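Local coordinates for protein dehydrogenase (Sinorhizobium meliloti, PDB 3UOE) that probably acts as an oxidoreductase of the LDH2/MDH2 family, the malate/L-lactate dehydrogenases, although its own substrate is not established, at residues Arg50-Leu55 / Leu108-Met113; Asn138-Leu143 / Val159-Glu164; Ala132-Ala137 / Lys284-Ile289; Leu69-Leu74 / Gly274-Ile279. All blocks are in the same frame, centred on the assembly; numbering follows the deposited sequence.

How the contacts relate
Contacts 1, 2 and 3 are buried, while contact 4 lies nearer the surface. Contact 3 is the backbone-bonded pairing of two neighbouring strands in the mixed sheet. Contact 2 reaches the same sheet: its strand 156-161 lies beside strand 285-291 of contact 3, and S161 and K284 tie the two contacts together. Contact 1 is apolar helix packing with a single water at its polar edge, and M113 carries it over to the strands of contact 3. Contact 4 joins the segment running into helix 72-80 to a loop by leucine packing and a water. E164 of contact 2 accepts from backbone nitrogens in that loop. Contacts 1, 2 and 4 have no direct hydrogen bond between their segments.

Contact 1 (Arg50-Leu55 / Leu108-Met113); sequences RLQANL and LGPVVM
P110 packs against L51, Q52 and L55 where two helices cross. Helix 46-61 meets the first turn of helix 109-127, and the short axes run 110° apart with a closest approach of 8.9 Å. The proline ring lies at the centre of this crossing. Its CG lies 3.6 Å from L55 CG, and P110 CB is 3.7 Å from L55 CD2. L51 comes from the preceding turn of its helix and lays CD2 3.5 Å from P110 O. The same methyl also reaches the backbone of V111. Q52 brings its amide to the ring from the side opposite L55, with OE1 3.4 Å from P110 CD. Its CG is anti to the backbone N (chi1 177°), and the chain then bends at chi2, which swings the amide back toward the N-terminus of helix 109-127.

Further residues surround these groups. Y145 of helix 144-152 touches both L51 and L55, and Y146 of the same helix touches P110. L75 of helix 72-80 packs on Q52. L108 is the N-cap residue of helix 109-127, and its CB lies 3.8 Å from Q52 OE1. No hydrogen bond joins the two segments directly. A water does so instead: it donates to Q52 OE1 and accepts from the G109 N-H in the first turn, at 2.9 Å from G109 N.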
loop_
_atom_site.group_PDB
_atom_site.type_symbol
_atom_site.label_atom_id
_atom_site.label_comp_id
_atom_site.label_asym_id
_atom_site.label_seq_id
_atom_site.Cartn_x
_atom_site.Cartn_y
_atom_site.Cartn_z
ATOM N N ARG A 50 -14.947 -12.183 23.635
ATOM C CA ARG A 50 -14.282 -10.996 24.153
ATOM C C ARG A 50 -13.501 -10.305 23.038
ATOM O O ARG A 50 -13.511 -9.082 22.931
ATOM C CB ARG A 50 -13.349 -11.396 25.305
ATOM C CG ARG A 50 -12.527 -10.274 25.892
ATOM C CD ARG A 50 -13.406 -9.095 26.297
ATOM N NE ARG A 50 -12.617 -8.032 26.907
ATOM C CZ ARG A 50 -12.417 -7.904 28.216
ATOM N NH1 ARG A 50 -12.966 -8.769 29.069
ATOM N NH2 ARG A 50 -11.677 -6.902 28.671
ATOM N N LEU A 51 -12.842 -11.103 22.204
ATOM C CA LEU A 51 -12.002 -10.585 21.125
ATOM C C LEU A 51 -12.850 -9.917 20.037
ATOM O O LEU A 51 -12.585 -8.783 19.640
ATOM C CB LEU A 51 -11.147 -11.708 20.519
ATOM C CG LEU A 51 -10.378 -11.343 19.243
ATOM C CD1 LEU A 51 -9.341 -10.223 19.490
ATOM C CD2 LEU A 51 -9.723 -12.573 18.658
ATOM N N GLN A 52 -13.870 -10.621 19.556
ATOM C CA GLN A 52 -14.806 -10.009 18.615
ATOM C C GLN A 52 -15.409 -8.723 19.169
ATOM O O GLN A 52 -15.620 -7.762 18.426
ATOM C CB GLN A 52 -15.930 -10.971 18.217
ATOM C CG GLN A 52 -16.966 -10.331 17.280
ATOM C CD GLN A 52 -16.388 -9.996 15.901
ATOM O OE1 GLN A 52 -16.205 -10.885 15.054
ATOM N NE2 GLN A 52 -16.107 -8.711 15.669
ATOM N N ALA A 53 -15.706 -8.708 20.467
ATOM C CA ALA A 53 -16.269 -7.512 21.085
ATOM C C ALA A 53 -15.227 -6.387 21.169
ATOM O O ALA A 53 -15.540 -5.225 20.921
ATOM C CB ALA A 53 -16.831 -7.839 22.460
ATOM N N ASN A 54 -13.988 -6.740 21.512
ATOM C CA ASN A 54 -12.900 -5.760 21.601
ATOM C C ASN A 54 -12.652 -5.070 20.266
ATOM O O ASN A 54 -12.409 -3.866 20.218
ATOM C CB ASN A 54 -11.604 -6.413 22.100
ATOM C CG ASN A 54 -11.629 -6.721 23.592
ATOM O OD1 ASN A 54 -12.509 -6.260 24.324
ATOM N ND2 ASN A 54 -10.654 -7.503 24.050
ATOM N N LEU A 55 -12.720 -5.833 19.180
ATOM C CA LEU A 55 -12.598 -5.246 17.845
ATOM C C LEU A 55 -13.564 -4.086 17.604
ATOM O O LEU A 55 -13.175 -3.038 17.085
ATOM C CB LEU A 55 -12.798 -6.305 16.756
ATOM C CG LEU A 55 -11.507 -6.768 16.082
ATOM C CD1 LEU A 55 -10.828 -5.592 15.359
ATOM C CD2 LEU A 55 -10.563 -7.418 17.095
ATOM N N LEU A 108 -15.458 -16.274 12.767
ATOM C CA LEU A 108 -15.468 -14.845 13.016
ATOM C C LEU A 108 -14.132 -14.304 12.548
ATOM O O LEU A 108 -13.096 -14.920 12.788
ATOM C CB LEU A 108 -15.655 -14.574 14.500
ATOM C CG LEU A 108 -16.975 -15.061 15.079
ATOM C CD1 LEU A 108 -17.054 -14.730 16.571
ATOM C CD2 LEU A 108 -18.150 -14.436 14.325
ATOM N N GLY A 109 -14.153 -13.159 11.873
ATOM C CA GLY A 109 -12.932 -12.590 11.318
ATOM C C GLY A 109 -11.766 -12.462 12.291
ATOM O O GLY A 109 -10.696 -13.020 12.068
ATOM N N PRO A 110 -11.954 -11.694 13.367
ATOM C CA PRO A 110 -10.871 -11.434 14.324
ATOM C C PRO A 110 -10.316 -12.708 14.965
ATOM O O PRO A 110 -9.124 -12.777 15.263
ATOM C CB PRO A 110 -11.546 -10.562 15.387
ATOM C CG PRO A 110 -12.660 -9.911 14.678
ATOM C CD PRO A 110 -13.155 -10.895 13.656
ATOM N N VAL A 111 -11.176 -13.696 15.187
ATOM C CA VAL A 111 -10.730 -14.966 15.764
ATOM C C VAL A 111 -9.797 -15.688 14.796
ATOM O O VAL A 111 -8.799 -16.296 15.200
ATOM C CB VAL A 111 -11.921 -15.896 16.087
ATOM C CG1 VAL A 111 -11.431 -17.264 16.582
ATOM C CG2 VAL A 111 -12.865 -15.233 17.100
ATOM N N VAL A 112 -10.139 -15.636 13.513
ATOM C CA VAL A 112 -9.362 -16.343 12.508
ATOM C C VAL A 112 -8.062 -15.583 12.256
ATOM O O VAL A 112 -7.001 -16.183 12.158
ATOM C CB VAL A 112 -10.162 -16.529 11.187
ATOM C CG1 VAL A 112 -9.225 -16.927 10.041
ATOM C CG2 VAL A 112 -11.270 -17.574 11.367
HETATM N N MSE A 113 -8.159 -14.259 12.175
HETATM C CA MSE A 113 -6.989 -13.410 11.983
HETATM C C MSE A 113 -5.956 -13.577 13.109
HETATM O O MSE A 113 -4.771 -13.796 12.844
HETATM C CB MSE A 113 -7.411 -11.940 11.863
HETATM C CG MSE A 113 -6.268 -10.967 11.690
HETATM SE SE MSE A 113 -5.174 -11.315 10.085
HETATM C CE MSE A 113 -6.337 -10.463 8.739
HETATM O O HOH W 1 -16.442 -11.414 12.238
#

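Contact 2 (Asn138-Leu143 / Val159-Glu164); sequences NHMGML and VMSTSE
S161 OG is held by two partners at the end of strand 156-161, in the mixed sheet of this LDH2/MDH2-family fold. D286 OD2 of the neighbouring strand 285-291 is hydrogen-bonded to it. A water donates the second bond, 2.6 Å from S161 OG. The same water accepts from the backbone of the loop 138-143, 2.9 Å from M140 N. It is the polar bridge between the two segments, which share no direct hydrogen bond. The hydroxyl stands anti to the backbone N of S161 (chi1 -169°), and this turns it up toward the loop.

M140 is a selenomethionine. Its CG passes 3.9 Å from S161 OG, and its chain bends at chi2. The carbonyl O of M140 is hydrogen-bonded to Y146 OH, so the loop is tied to the helix 144-152 that follows it.

L143 makes the apolar half of the contact. Its CD1 methyl lies over the strand backbone, 3.9 Å from V159 O and the same distance from S161 N. It also meets the side chains on either side of M160, at V159 CG1 and S161 CB. M160 itself points away from the loop and packs on helix 246-264. D196 of strand 193-197 borders L143. The methyl-to-methyl approach, L143 CD1 to V159 CG1, is 4.3 Å.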
loop_
_atom_site.group_PDB
_atom_site.type_symbol
_atom_site.label_atom_id
_atom_site.label_comp_id
_atom_site.label_asym_id
_atom_site.label_seq_id
_atom_site.Cartn_x
_atom_site.Cartn_y
_atom_site.Cartn_z
ATOM N N ASN A 138 -15.372 -14.288 8.120
ATOM C CA ASN A 138 -16.228 -13.121 8.193
ATOM C C ASN A 138 -15.451 -11.830 8.374
ATOM O O ASN A 138 -14.227 -11.816 8.440
ATOM C CB ASN A 138 -17.272 -13.251 9.310
ATOM C CG ASN A 138 -18.411 -14.178 8.938
ATOM O OD1 ASN A 138 -19.473 -13.730 8.484
ATOM N ND2 ASN A 138 -18.199 -15.480 9.119
ATOM N N HIS A 139 -16.204 -10.745 8.463
ATOM C CA HIS A 139 -15.670 -9.397 8.394
ATOM C C HIS A 139 -14.649 -9.163 9.496
ATOM O O HIS A 139 -14.858 -9.560 10.643
ATOM C CB HIS A 139 -16.825 -8.394 8.490
ATOM C CG HIS A 139 -16.439 -6.990 8.158
ATOM N ND1 HIS A 139 -16.190 -6.039 9.124
ATOM C CD2 HIS A 139 -16.272 -6.367 6.968
ATOM C CE1 HIS A 139 -15.880 -4.896 8.543
ATOM N NE2 HIS A 139 -15.914 -5.069 7.236
HETATM N N MSE A 140 -13.549 -8.512 9.129
HETATM C CA MSE A 140 -12.394 -8.337 10.005
HETATM C C MSE A 140 -12.518 -7.141 10.936
HETATM O O MSE A 140 -11.753 -6.998 11.893
HETATM C CB MSE A 140 -11.137 -8.151 9.153
HETATM C CG MSE A 140 -10.723 -9.406 8.444
HETATM SE SE MSE A 140 -10.210 -10.733 9.774
HETATM C CE MSE A 140 -10.600 -12.355 8.719
ATOM N N GLY A 141 -13.467 -6.264 10.641
ATOM C CA GLY A 141 -13.548 -5.017 11.367
ATOM C C GLY A 141 -12.338 -4.148 11.082
ATOM O O GLY A 141 -11.808 -4.155 9.970
HETATM N N MSE A 142 -11.900 -3.404 12.093
HETATM C CA MSE A 142 -10.871 -2.385 11.925
HETATM C C MSE A 142 -9.477 -2.981 11.864
HETATM O O MSE A 142 -8.993 -3.517 12.855
HETATM C CB MSE A 142 -10.947 -1.393 13.085
HETATM C CG MSE A 142 -9.785 -0.405 13.155
HETATM SE SE MSE A 142 -9.894 0.755 14.752
HETATM C CE MSE A 142 -9.398 -0.538 16.125
ATOM N N LEU A 143 -8.818 -2.863 10.717
ATOM C CA LEU A 143 -7.535 -3.537 10.523
ATOM C C LEU A 143 -6.407 -2.996 11.411
ATOM O O LEU A 143 -5.420 -3.688 11.644
ATOM C CB LEU A 143 -7.122 -3.514 9.051
ATOM C CG LEU A 143 -8.107 -4.139 8.052
ATOM C CD1 LEU A 143 -7.438 -4.362 6.693
ATOM C CD2 LEU A 143 -8.675 -5.449 8.590
ATOM N N VAL A 159 -1.596 -5.553 6.702
ATOM C CA VAL A 159 -2.886 -6.223 6.675
ATOM C C VAL A 159 -3.773 -5.667 5.577
ATOM O O VAL A 159 -3.813 -4.454 5.358
ATOM C CB VAL A 159 -3.609 -6.084 8.013
ATOM C CG1 VAL A 159 -4.612 -7.218 8.186
ATOM C CG2 VAL A 159 -2.607 -6.074 9.151
HETATM N N MSE A 160 -4.470 -6.565 4.884
HETATM C CA MSE A 160 -5.398 -6.199 3.815
HETATM C C MSE A 160 -6.644 -7.056 3.899
HETATM O O MSE A 160 -6.598 -8.205 4.349
HETATM C CB MSE A 160 -4.773 -6.421 2.437
HETATM C CG MSE A 160 -3.856 -5.319 1.973
HETATM SE SE MSE A 160 -2.622 -5.968 0.587
HETATM C CE MSE A 160 -3.879 -6.891 -0.578
ATOM N N SER A 161 -7.758 -6.499 3.445
ATOM C CA SER A 161 -9.011 -7.229 3.406
ATOM C C SER A 161 -9.822 -6.625 2.278
ATOM O O SER A 161 -9.751 -5.414 2.035
ATOM C CB SER A 161 -9.755 -7.074 4.737
ATOM O OG SER A 161 -10.862 -7.962 4.841
ATOM N N THR A 162 -10.572 -7.465 1.576
ATOM C CA THR A 162 -11.459 -6.999 0.523
ATOM C C THR A 162 -12.925 -7.032 0.968
ATOM O O THR A 162 -13.229 -7.351 2.125
ATOM C CB THR A 162 -11.276 -7.814 -0.764
ATOM O OG1 THR A 162 -11.542 -9.200 -0.500
ATOM C CG2 THR A 162 -9.856 -7.638 -1.309
ATOM N N SER A 163 -13.831 -6.713 0.049
ATOM C CA SER A 163 -15.244 -6.560 0.401
ATOM C C SER A 163 -16.166 -6.707 -0.802
ATOM O O SER A 163 -15.711 -6.995 -1.898
ATOM C CB SER A 163 -15.468 -5.172 1.000
ATOM O OG SER A 163 -15.493 -4.208 -0.033
ATOM N N GLU A 164 -17.464 -6.510 -0.572
ATOM C CA GLU A 164 -18.434 -6.355 -1.643
ATOM C C GLU A 164 -17.987 -5.210 -2.543
ATOM O O GLU A 164 -17.390 -4.234 -2.073
ATOM C CB GLU A 164 -19.823 -6.009 -1.088
ATOM C CG GLU A 164 -20.629 -7.169 -0.508
ATOM C CD GLU A 164 -20.321 -7.431 0.958
ATOM O OE1 GLU A 164 -19.243 -7.004 1.439
ATOM O OE2 GLU A 164 -21.169 -8.066 1.634
HETATM O O HOH W 2 -12.990 -7.694 6.361
#

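Contact 3 (Ala132-Ala137 / Lys284-Ile289); sequences AAIRNA and KGDLLI
K284 reaches back to A137 at the end of an antiparallel strand pair. Strands 129-137 and 285-291 are neighbours in the mixed sheet, and K284 lies next to G285 at this end of the pair. Its CB points away from the first strand. CG packs against T162 O. Bends at chi2 (-64°) and chi4 (94°) bring the far end of the chain back to A137. CD lies 3.5 Å from A137 O, and CE is closer still to this oxygen. At the tip, NZ passes A137 O at a poor angle for bonding. It is hydrogen-bonded instead to N138 O, one residue further on. NZ also makes a salt bridge with D286 OD2, 3.3 Å away, whose hydrogen bond is weak. S161 is the second partner of this carboxylate oxygen.

Backbone bonds join the strands at two hydrogen-bonded pairs. A132 and L288 bond in both directions, as do I134 and D286; I134 N donates to D286 O at 2.8 Å. Between them, A133 and L287 form a non-hydrogen-bonded pair, with A133 CB 3.6 Å from L287 CD2. On the other face of the sheet, where helix 109-127 packs, D286 OD1 lies 3.5 Å from I134 CG2. Near K284 a water closes the end of the pair: it accepts from N136 N and donates to K284 O, 2.7 Å from each.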
loop_
_atom_site.group_PDB
_atom_site.type_symbol
_atom_site.label_atom_id
_atom_site.label_comp_id
_atom_site.label_asym_id
_atom_site.label_seq_id
_atom_site.Cartn_x
_atom_site.Cartn_y
_atom_site.Cartn_z
ATOM N N ALA A 132 0.065 -14.971 5.748
ATOM C CA ALA A 132 -1.131 -15.780 5.858
ATOM C C ALA A 132 -2.227 -15.220 4.940
ATOM O O ALA A 132 -2.565 -14.025 4.984
ATOM C CB ALA A 132 -1.605 -15.853 7.315
ATOM N N ALA A 133 -2.756 -16.091 4.087
ATOM C CA ALA A 133 -3.776 -15.710 3.128
ATOM C C ALA A 133 -5.072 -16.415 3.488
ATOM O O ALA A 133 -5.177 -17.639 3.375
ATOM C CB ALA A 133 -3.337 -16.065 1.711
ATOM N N ILE A 134 -6.055 -15.625 3.912
ATOM C CA ILE A 134 -7.295 -16.133 4.491
ATOM C C ILE A 134 -8.474 -16.019 3.541
ATOM O O ILE A 134 -8.674 -14.986 2.906
ATOM C CB ILE A 134 -7.670 -15.341 5.775
ATOM C CG1 ILE A 134 -6.525 -15.368 6.791
ATOM C CG2 ILE A 134 -8.963 -15.866 6.382
ATOM C CD1 ILE A 134 -6.564 -14.202 7.763
ATOM N N ARG A 135 -9.259 -17.087 3.463
ATOM C CA ARG A 135 -10.510 -17.086 2.720
ATOM C C ARG A 135 -11.592 -17.616 3.649
ATOM O O ARG A 135 -11.287 -18.121 4.728
ATOM C CB ARG A 135 -10.406 -17.966 1.466
ATOM C CG ARG A 135 -10.292 -19.459 1.760
ATOM C CD ARG A 135 -9.810 -20.239 0.541
ATOM N NE ARG A 135 -9.793 -21.680 0.775
ATOM C CZ ARG A 135 -8.767 -22.354 1.298
ATOM N NH1 ARG A 135 -7.652 -21.723 1.656
ATOM N NH2 ARG A 135 -8.860 -23.669 1.475
ATOM N N ASN A 136 -12.850 -17.486 3.240
ATOM C CA ASN A 136 -13.963 -18.085 3.969
ATOM C C ASN A 136 -13.971 -17.693 5.448
ATOM O O ASN A 136 -14.222 -18.528 6.325
ATOM C CB ASN A 136 -13.933 -19.611 3.801
ATOM C CG ASN A 136 -15.266 -20.275 4.132
ATOM O OD1 ASN A 136 -16.330 -19.673 4.001
ATOM N ND2 ASN A 136 -15.207 -21.535 4.551
ATOM N N ALA A 137 -13.683 -16.419 5.711
ATOM C CA ALA A 137 -13.820 -15.831 7.045
ATOM C C ALA A 137 -14.741 -14.612 6.997
ATOM O O ALA A 137 -14.866 -13.969 5.966
ATOM C CB ALA A 137 -12.458 -15.438 7.606
ATOM N N LYS A 284 -15.010 -12.902 0.720
ATOM C CA LYS A 284 -13.921 -11.956 0.534
ATOM C C LYS A 284 -12.627 -12.596 1.067
ATOM O O LYS A 284 -12.654 -13.716 1.600
ATOM C CB LYS A 284 -14.241 -10.629 1.245
ATOM C CG LYS A 284 -13.686 -10.487 2.654
ATOM C CD LYS A 284 -14.271 -11.473 3.619
ATOM C CE LYS A 284 -13.308 -11.742 4.788
ATOM N NZ LYS A 284 -13.584 -10.879 5.943
ATOM N N GLY A 285 -11.498 -11.913 0.907
ATOM C CA GLY A 285 -10.229 -12.443 1.376
ATOM C C GLY A 285 -9.484 -11.459 2.260
ATOM O O GLY A 285 -9.829 -10.279 2.316
ATOM N N ASP A 286 -8.463 -11.955 2.956
ATOM C CA ASP A 286 -7.615 -11.135 3.818
ATOM C C ASP A 286 -6.189 -11.641 3.715
ATOM O O ASP A 286 -5.962 -12.832 3.532
ATOM C CB ASP A 286 -8.055 -11.200 5.283
ATOM C CG ASP A 286 -9.539 -11.482 5.436
ATOM O OD1 ASP A 286 -9.926 -12.664 5.329
ATOM O OD2 ASP A 286 -10.313 -10.524 5.653
ATOM N N LEU A 287 -5.249 -10.713 3.827
ATOM C CA LEU A 287 -3.840 -11.009 3.808
ATOM C C LEU A 287 -3.197 -10.389 5.035
ATOM O O LEU A 287 -3.497 -9.246 5.402
ATOM C CB LEU A 287 -3.173 -10.436 2.560
ATOM C CG LEU A 287 -3.582 -10.986 1.200
ATOM C CD1 LEU A 287 -2.867 -10.234 0.068
ATOM C CD2 LEU A 287 -3.329 -12.495 1.126
ATOM N N LEU A 288 -2.319 -11.164 5.662
ATOM C CA LEU A 288 -1.487 -10.690 6.748
ATOM C C LEU A 288 -0.027 -10.988 6.403
ATOM O O LEU A 288 0.338 -12.127 6.145
ATOM C CB LEU A 288 -1.868 -11.382 8.060
ATOM C CG LEU A 288 -0.919 -11.094 9.228
ATOM C CD1 LEU A 288 -1.019 -9.635 9.670
ATOM C CD2 LEU A 288 -1.181 -12.031 10.398
ATOM N N ILE A 289 0.796 -9.952 6.363
ATOM C CA ILE A 289 2.219 -10.135 6.147
ATOM C C ILE A 289 2.962 -9.664 7.376
ATOM O O ILE A 289 2.824 -8.512 7.786
ATOM C CB ILE A 289 2.721 -9.330 4.951
ATOM C CG1 ILE A 289 2.146 -9.894 3.660
ATOM C CG2 ILE A 289 4.248 -9.336 4.907
ATOM C CD1 ILE A 289 2.000 -8.859 2.575
HETATM O O HOH W 3 -13.274 -16.232 0.913
#

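Contact 4 (Leu69-Leu74 / Gly274-Ile279); sequences LQRLPL and GTLDDI
The segment 69-74, which runs into helix 72-80, packs here on the loop 274-279, which leads toward strand 285-291 of the mixed sheet. L74 makes the largest share of the contact. Its CD2 methyl sits against the loop backbone, 3.2 Å from T275 O and 3.5 Å from L276 C. The other methyl, CD1, is near D278 CB.

R71 bends at chi2 (-70°) and brings NH1 to the same loop, 3.9 Å from L276 CD2. T275 CG2 lies at the edge of the guanidinium, near its plane. R71 NE is hydrogen-bonded to S66 O, which helps fix the turn of the group. H139 packs against both R71 and T275.

The loop has its own internal bonds. D277 OD1 accepts from I279 N at 2.7 Å, which makes an Asx turn. D277 OD2 takes the G274 N-H from above the carboxylate plane, 2.9 Å from G274 N. E164 OE2 accepts from T275 N and L276 N, and D278 OD2 is hydrogen-bonded to S77 OG of helix 72-80. Between the two segments the polar link is a water: it accepts from R71 NH1 at 3.1 Å and donates to T275 O at 2.8 Å.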
loop_
_atom_site.group_PDB
_atom_site.type_symbol
_atom_site.label_atom_id
_atom_site.label_comp_id
_atom_site.label_asym_id
_atom_site.label_seq_id
_atom_site.Cartn_x
_atom_site.Cartn_y
_atom_site.Cartn_z
ATOM N N LEU A 69 -19.924 -1.004 16.812
ATOM C CA LEU A 69 -21.036 -1.847 17.207
ATOM C C LEU A 69 -22.164 -1.973 16.180
ATOM O O LEU A 69 -22.956 -2.905 16.262
ATOM C CB LEU A 69 -21.580 -1.414 18.569
ATOM C CG LEU A 69 -20.666 -1.734 19.763
ATOM C CD1 LEU A 69 -20.967 -0.823 20.948
ATOM C CD2 LEU A 69 -20.774 -3.208 20.158
ATOM N N GLN A 70 -22.246 -1.054 15.218
ATOM C CA GLN A 70 -23.286 -1.164 14.189
ATOM C C GLN A 70 -23.076 -2.437 13.373
ATOM O O GLN A 70 -23.990 -2.923 12.713
ATOM C CB GLN A 70 -23.349 0.077 13.285
ATOM C CG GLN A 70 -22.229 0.189 12.252
ATOM C CD GLN A 70 -22.310 1.472 11.419
ATOM O OE1 GLN A 70 -22.456 2.578 11.959
ATOM N NE2 GLN A 70 -22.198 1.330 10.097
ATOM N N ARG A 71 -21.872 -2.997 13.462
ATOM C CA ARG A 71 -21.542 -4.249 12.787
ATOM C C ARG A 71 -22.089 -5.485 13.497
ATOM O O ARG A 71 -22.194 -6.547 12.899
ATOM C CB ARG A 71 -20.027 -4.403 12.709
ATOM C CG ARG A 71 -19.336 -3.309 11.962
ATOM C CD ARG A 71 -19.649 -3.419 10.504
ATOM N NE ARG A 71 -18.965 -2.380 9.758
ATOM C CZ ARG A 71 -18.672 -2.465 8.467
ATOM N NH1 ARG A 71 -18.997 -3.559 7.789
ATOM N NH2 ARG A 71 -18.046 -1.460 7.864
ATOM N N LEU A 72 -22.418 -5.360 14.777
ATOM C CA LEU A 72 -22.691 -6.555 15.582
ATOM C C LEU A 72 -23.952 -7.351 15.192
ATOM O O LEU A 72 -23.889 -8.578 15.055
ATOM C CB LEU A 72 -22.678 -6.225 17.078
ATOM C CG LEU A 72 -22.887 -7.389 18.051
ATOM C CD1 LEU A 72 -21.841 -8.501 17.828
ATOM C CD2 LEU A 72 -22.876 -6.899 19.505
ATOM N N PRO A 73 -25.093 -6.665 15.009
ATOM C CA PRO A 73 -26.350 -7.379 14.751
ATOM C C PRO A 73 -26.256 -8.309 13.542
ATOM O O PRO A 73 -26.854 -9.392 13.538
ATOM C CB PRO A 73 -27.348 -6.249 14.484
ATOM C CG PRO A 73 -26.795 -5.090 15.253
ATOM C CD PRO A 73 -25.297 -5.210 15.071
ATOM N N LEU A 74 -25.490 -7.901 12.535
ATOM C CA LEU A 74 -25.339 -8.712 11.338
ATOM C C LEU A 74 -24.575 -10.005 11.681
ATOM O O LEU A 74 -24.997 -11.103 11.310
ATOM C CB LEU A 74 -24.654 -7.897 10.232
ATOM C CG LEU A 74 -25.064 -8.092 8.767
ATOM C CD1 LEU A 74 -26.565 -7.991 8.573
ATOM C CD2 LEU A 74 -24.366 -7.075 7.893
ATOM N N GLY A 274 -21.761 -11.510 1.862
ATOM C CA GLY A 274 -21.589 -12.111 3.171
ATOM C C GLY A 274 -21.023 -11.206 4.244
ATOM O O GLY A 274 -20.772 -11.643 5.360
ATOM N N THR A 275 -20.812 -9.939 3.907
ATOM C CA THR A 275 -20.327 -8.978 4.882
ATOM C C THR A 275 -21.433 -7.989 5.272
ATOM O O THR A 275 -21.608 -7.666 6.448
ATOM C CB THR A 275 -19.086 -8.250 4.340
ATOM O OG1 THR A 275 -17.904 -8.895 4.845
ATOM C CG2 THR A 275 -19.087 -6.800 4.728
ATOM N N LEU A 276 -22.196 -7.542 4.283
ATOM C CA LEU A 276 -23.287 -6.608 4.517
ATOM C C LEU A 276 -24.655 -7.281 4.386
ATOM O O LEU A 276 -25.673 -6.612 4.270
ATOM C CB LEU A 276 -23.186 -5.432 3.541
ATOM C CG LEU A 276 -21.852 -4.680 3.597
ATOM C CD1 LEU A 276 -21.771 -3.680 2.462
ATOM C CD2 LEU A 276 -21.657 -3.992 4.950
ATOM N N ASP A 277 -24.673 -8.607 4.376
ATOM C CA ASP A 277 -25.928 -9.342 4.344
ATOM C C ASP A 277 -25.820 -10.529 5.277
ATOM O O ASP A 277 -24.735 -10.889 5.718
ATOM C CB ASP A 277 -26.259 -9.821 2.919
ATOM C CG ASP A 277 -25.358 -10.958 2.457
ATOM O OD1 ASP A 277 -25.433 -12.063 3.040
ATOM O OD2 ASP A 277 -24.572 -10.747 1.508
ATOM N N ASP A 278 -26.955 -11.134 5.584
ATOM C CA ASP A 278 -26.964 -12.341 6.382
ATOM C C ASP A 278 -27.615 -13.444 5.576
ATOM O O ASP A 278 -28.427 -14.206 6.098
ATOM C CB ASP A 278 -27.721 -12.123 7.686
ATOM C CG ASP A 278 -29.140 -11.634 7.463
ATOM O OD1 ASP A 278 -29.560 -11.509 6.292
ATOM O OD2 ASP A 278 -29.835 -11.364 8.459
ATOM N N ILE A 279 -27.252 -13.524 4.301
ATOM C CA ILE A 279 -27.848 -14.496 3.395
ATOM C C ILE A 279 -26.801 -15.413 2.762
ATOM O O ILE A 279 -27.029 -16.616 2.600
ATOM C CB ILE A 279 -28.593 -13.781 2.252
ATOM C CG1 ILE A 279 -29.796 -13.018 2.802
ATOM C CG2 ILE A 279 -29.044 -14.787 1.209
ATOM C CD1 ILE A 279 -30.375 -12.010 1.825
HETATM O O HOH W 4 -21.156 -5.691 8.405
#